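Local coordinates for protein hydrolase, isochorismatase family (Pseudomonas putida KT2440, PDB 4H17) that probably acts as a hydrolase of the isochorismatase family, on a substrate that is not established, at residues R143-G148 with D185-V190. Residues are numbered along the deposited sequence; the frame is centred on the assembly and turned at random.
With SO4 (sulfate ion), chain D; SO4 (sulfate ion), chain I.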
ATOM      1  N   ARG A 143      -3.785  -0.768  -6.444  1.00  9.66           N
ATOM      2  CA  ARG A 143      -4.953  -0.337  -7.196  1.00 10.52           C
ATOM      3  C   ARG A 143      -5.231  -1.235  -8.414  1.00 12.98           C
ATOM      4  O   ARG A 143      -6.387  -1.525  -8.755  1.00 12.65           O
ATOM      5  CB  ARG A 143      -4.836   1.133  -7.600  1.00 11.40           C
ATOM      6  CG  ARG A 143      -6.131   1.705  -8.172  1.00 11.40           C
ATOM      7  CD  ARG A 143      -7.292   1.563  -7.233  1.00 12.51           C
ATOM      8  NE  ARG A 143      -8.483   2.215  -7.761  1.00 13.05           N
ATOM      9  CZ  ARG A 143      -9.720   1.845  -7.451  1.00 14.35           C
ATOM     10  NH1 ARG A 143      -9.903   0.856  -6.594  1.00 14.17           N
ATOM     11  NH2 ARG A 143     -10.777   2.486  -7.986  1.00 15.68           N
ATOM     12  N   ALA A 144      -4.181  -1.658  -9.074  1.00 14.47           N
ATOM     13  CA  ALA A 144      -4.294  -2.537 -10.217  1.00 16.49           C
ATOM     14  C   ALA A 144      -4.974  -3.838  -9.826  1.00 16.35           C
ATOM     15  O   ALA A 144      -5.705  -4.386 -10.649  1.00 18.08           O
ATOM     16  CB  ALA A 144      -2.928  -2.823 -10.815  1.00 17.92           C
ATOM     17  N   LYS A 145      -4.691  -4.364  -8.629  1.00 15.90           N
ATOM     18  CA  LYS A 145      -5.404  -5.551  -8.128  1.00 19.05           C
ATOM     19  C   LYS A 145      -6.917  -5.326  -8.173  1.00 17.08           C
ATOM     20  O   LYS A 145      -7.660  -6.212  -8.578  1.00 17.82           O
ATOM     21  CB  LYS A 145      -4.974  -5.929  -6.708  1.00 21.50           C
ATOM     22  CG  LYS A 145      -5.590  -7.228  -6.156  1.00 25.47           C
ATOM     23  CD  LYS A 145      -5.230  -7.412  -4.677  1.00 28.44           C
ATOM     24  CE  LYS A 145      -5.670  -8.744  -4.089  1.00 34.35           C
ATOM     25  NZ  LYS A 145      -4.762  -9.875  -4.429  1.00 31.31           N
ATOM     26  N   ASP A 146      -7.395  -4.147  -7.740  1.00 15.43           N
ATOM     27  CA  ASP A 146      -8.828  -3.824  -7.778  1.00 13.91           C
ATOM     28  C   ASP A 146      -9.466  -3.929  -9.149  1.00 13.19           C
ATOM     29  O   ASP A 146     -10.663  -4.236  -9.287  1.00 18.19           O
ATOM     30  CB  ASP A 146      -9.075  -2.419  -7.238  1.00 12.54           C
ATOM     31  CG  ASP A 146      -8.875  -2.319  -5.712  1.00 18.48           C
ATOM     32  OD1 ASP A 146      -8.940  -3.349  -5.000  1.00 24.16           O
ATOM     33  OD2 ASP A 146      -8.670  -1.198  -5.207  1.00 16.91           O
ATOM     34  N   TYR A 147      -8.672  -3.644 -10.185  1.00 16.37           N
ATOM     35  CA  TYR A 147      -9.164  -3.713 -11.575  1.00 15.59           C
ATOM     36  C   TYR A 147      -8.889  -5.064 -12.230  1.00 19.78           C
ATOM     37  O   TYR A 147      -9.152  -5.271 -13.408  1.00 23.38           O
ATOM     38  CB  TYR A 147      -8.520  -2.598 -12.359  1.00 14.34           C
ATOM     39  CG  TYR A 147      -9.038  -1.243 -12.044  1.00 17.24           C
ATOM     40  CD1 TYR A 147     -10.403  -0.956 -12.228  1.00 25.67           C
ATOM     41  CD2 TYR A 147      -8.203  -0.220 -11.651  1.00 16.76           C
ATOM     42  CE1 TYR A 147     -10.915   0.284 -11.995  1.00 22.25           C
ATOM     43  CE2 TYR A 147      -8.705   1.055 -11.417  1.00 18.90           C
ATOM     44  CZ  TYR A 147     -10.066   1.314 -11.613  1.00 19.54           C
ATOM     45  OH  TYR A 147     -10.632   2.555 -11.367  1.00 28.46           O
ATOM     46  N   GLY A 148      -8.383  -5.989 -11.446  1.00 17.51           N
ATOM     47  CA  GLY A 148      -8.229  -7.363 -11.910  1.00 17.04           C
ATOM     48  C   GLY A 148      -6.961  -7.632 -12.693  1.00 18.14           C
ATOM     49  O   GLY A 148      -6.818  -8.704 -13.266  1.00 18.08           O
ATOM     50  N   ASP A 185       3.137 -11.182  -0.821  1.00 15.02           N
ATOM     51  CA  ASP A 185       2.111 -11.857  -0.018  1.00 14.30           C
ATOM     52  C   ASP A 185       0.745 -11.837  -0.712  1.00 16.98           C
ATOM     53  O   ASP A 185       0.001 -12.821  -0.624  1.00 19.27           O
ATOM     54  CB  ASP A 185       2.022 -11.184   1.361  1.00 18.25           C
ATOM     55  CG  ASP A 185       1.087 -11.895   2.313  1.00 16.60           C
ATOM     56  OD1 ASP A 185       1.121 -13.140   2.310  1.00 16.62           O
ATOM     57  OD2 ASP A 185       0.426 -11.166   3.114  1.00 18.73           O
ATOM     58  N   ASN A 186       0.379 -10.715  -1.326  1.00 18.50           N
ATOM     59  CA  ASN A 186      -1.010 -10.502  -1.726  1.00 15.69           C
ATOM     60  C   ASN A 186      -1.266  -9.482  -2.872  1.00 15.55           C
ATOM     61  O   ASN A 186      -2.430  -9.156  -3.150  1.00 19.23           O
ATOM     62  CB  ASN A 186      -1.776 -10.029  -0.487  1.00 18.32           C
ATOM     63  CG  ASN A 186      -3.256 -10.358  -0.533  1.00 16.72           C
ATOM     64  OD1 ASN A 186      -3.667 -11.344  -1.124  1.00 17.28           O
ATOM     65  ND2 ASN A 186      -4.049  -9.535   0.135  1.00 21.77           N
ATOM     66  N   PHE A 187      -0.206  -8.947  -3.485  1.00 15.63           N
ATOM     67  CA  PHE A 187      -0.415  -7.885  -4.467  1.00 15.50           C
ATOM     68  C   PHE A 187       0.315  -8.071  -5.792  1.00 18.00           C
ATOM     69  O   PHE A 187      -0.130  -7.518  -6.803  1.00 16.93           O
ATOM     70  CB  PHE A 187      -0.108  -6.554  -3.844  1.00 12.85           C
ATOM     71  CG  PHE A 187      -0.974  -6.248  -2.653  1.00 12.58           C
ATOM     72  CD1 PHE A 187      -2.257  -5.800  -2.845  1.00 14.70           C
ATOM     73  CD2 PHE A 187      -0.520  -6.482  -1.373  1.00 16.05           C
ATOM     74  CE1 PHE A 187      -3.077  -5.554  -1.760  1.00 13.25           C
ATOM     75  CE2 PHE A 187      -1.333  -6.223  -0.273  1.00 14.32           C
ATOM     76  CZ  PHE A 187      -2.615  -5.761  -0.491  1.00 12.86           C
ATOM     77  N   ALA A 188       1.392  -8.846  -5.829  1.00 15.35           N
ATOM     78  CA  ALA A 188       2.128  -9.034  -7.091  1.00 16.55           C
ATOM     79  C   ALA A 188       3.004 -10.241  -7.033  1.00 15.98           C
ATOM     80  O   ALA A 188       3.355 -10.692  -5.953  1.00 15.71           O
ATOM     81  CB  ALA A 188       3.012  -7.824  -7.368  1.00 13.08           C
ATOM     82  N   CYS A 189       3.339 -10.791  -8.195  1.00 15.57           N
ATOM     83  CA  CYS A 189       4.553 -11.622  -8.321  1.00 15.08           C
ATOM     84  C   CYS A 189       5.711 -10.688  -8.200  1.00 15.50           C
ATOM     85  O   CYS A 189       5.689  -9.593  -8.776  1.00 17.44           O
ATOM     86  CB  CYS A 189       4.577 -12.337  -9.662  1.00 14.55           C
ATOM     87  SG  CYS A 189       3.409 -13.710  -9.728  1.00 20.33           S
ATOM     88  N   VAL A 190       6.734 -11.085  -7.459  1.00 13.97           N
ATOM     89  CA  VAL A 190       7.940 -10.269  -7.354  1.00 16.86           C
ATOM     90  C   VAL A 190       9.047 -11.068  -7.991  1.00 14.75           C
ATOM     91  O   VAL A 190       9.248 -12.253  -7.650  1.00 15.25           O
ATOM     92  CB  VAL A 190       8.232  -9.906  -5.887  1.00 14.19           C
ATOM     93  CG1 VAL A 190       9.521  -9.127  -5.737  1.00 16.23           C
ATOM     94  CG2 VAL A 190       7.058  -9.106  -5.280  1.00 15.31           C
TER
HETATM   95  S   SO4 D 202      -9.086   5.516  -9.547  1.00 21.51           S
HETATM   96  O1  SO4 D 202      -9.063   6.688  -8.657  1.00 23.06           O
HETATM   97  O2  SO4 D 202      -8.003   4.649  -9.106  1.00 16.44           O
HETATM   98  O3  SO4 D 202      -8.835   5.974 -10.923  1.00 25.52           O
HETATM   99  O4  SO4 D 202     -10.407   4.812  -9.415  1.00 22.35           O
HETATM  100  S   SO4 I 201     -12.948   1.965  -5.109  1.00 16.78           S
HETATM  101  O1  SO4 I 201     -13.139   2.958  -6.207  1.00 18.72           O
HETATM  102  O2  SO4 I 201     -12.646   0.624  -5.687  1.00 19.34           O
HETATM  103  O3  SO4 I 201     -14.276   1.765  -4.438  1.00 18.81           O
HETATM  104  O4  SO4 I 201     -11.971   2.378  -4.075  1.00 18.69           O
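Lys145 reaches from the last turn of helix 133-146 to Asn186 and Phe187, in the turn between helix 172-186 and strand 189-191, and illustrates how a single lysine can join two parts of a Rossmann-like fold, beside the edge of its six-stranded parallel sheet, by charge and by chain alike. Its chain is extended from chi1 (-175°) through chi3, and a bend at chi4 (80°) turns NZ onto the backbone O of Asn186 in a 2.8 Å hydrogen bond. The ammonium comes in tilted out of that carbonyl plane, while Asn186 OD1 stays 3.8 Å from NZ, a looser polar neighbour. Lower down the chain one methylene, CD of Lys145, meets the buried Phe187 ring obliquely, 3.8 Å from CD1; Arg142 adds a cation-pi contact to that ring. A Schellman motif with Gly148 at C-prime ends helix 133-146.

The Arg143 side chain leaves this contact for an anion pocket at the dimer interface. Its NE and NH2 grip the chain D sulfate, joined by Tyr147 OH; NH1 and NH2 hold the chain I sulfate, and NH1 also bridges to Asp146 OD2 at 2.8 Å. Both ions, probably from the crystallisation liquor, also bind Arg143 of the second subunit. A leucine in place of Arg143 would probably leave Asp146 without its charged mate and both sulfates less firmly held. The tie between the segments is thus small and lysine-borne, the arginine's charge being spent on the interface.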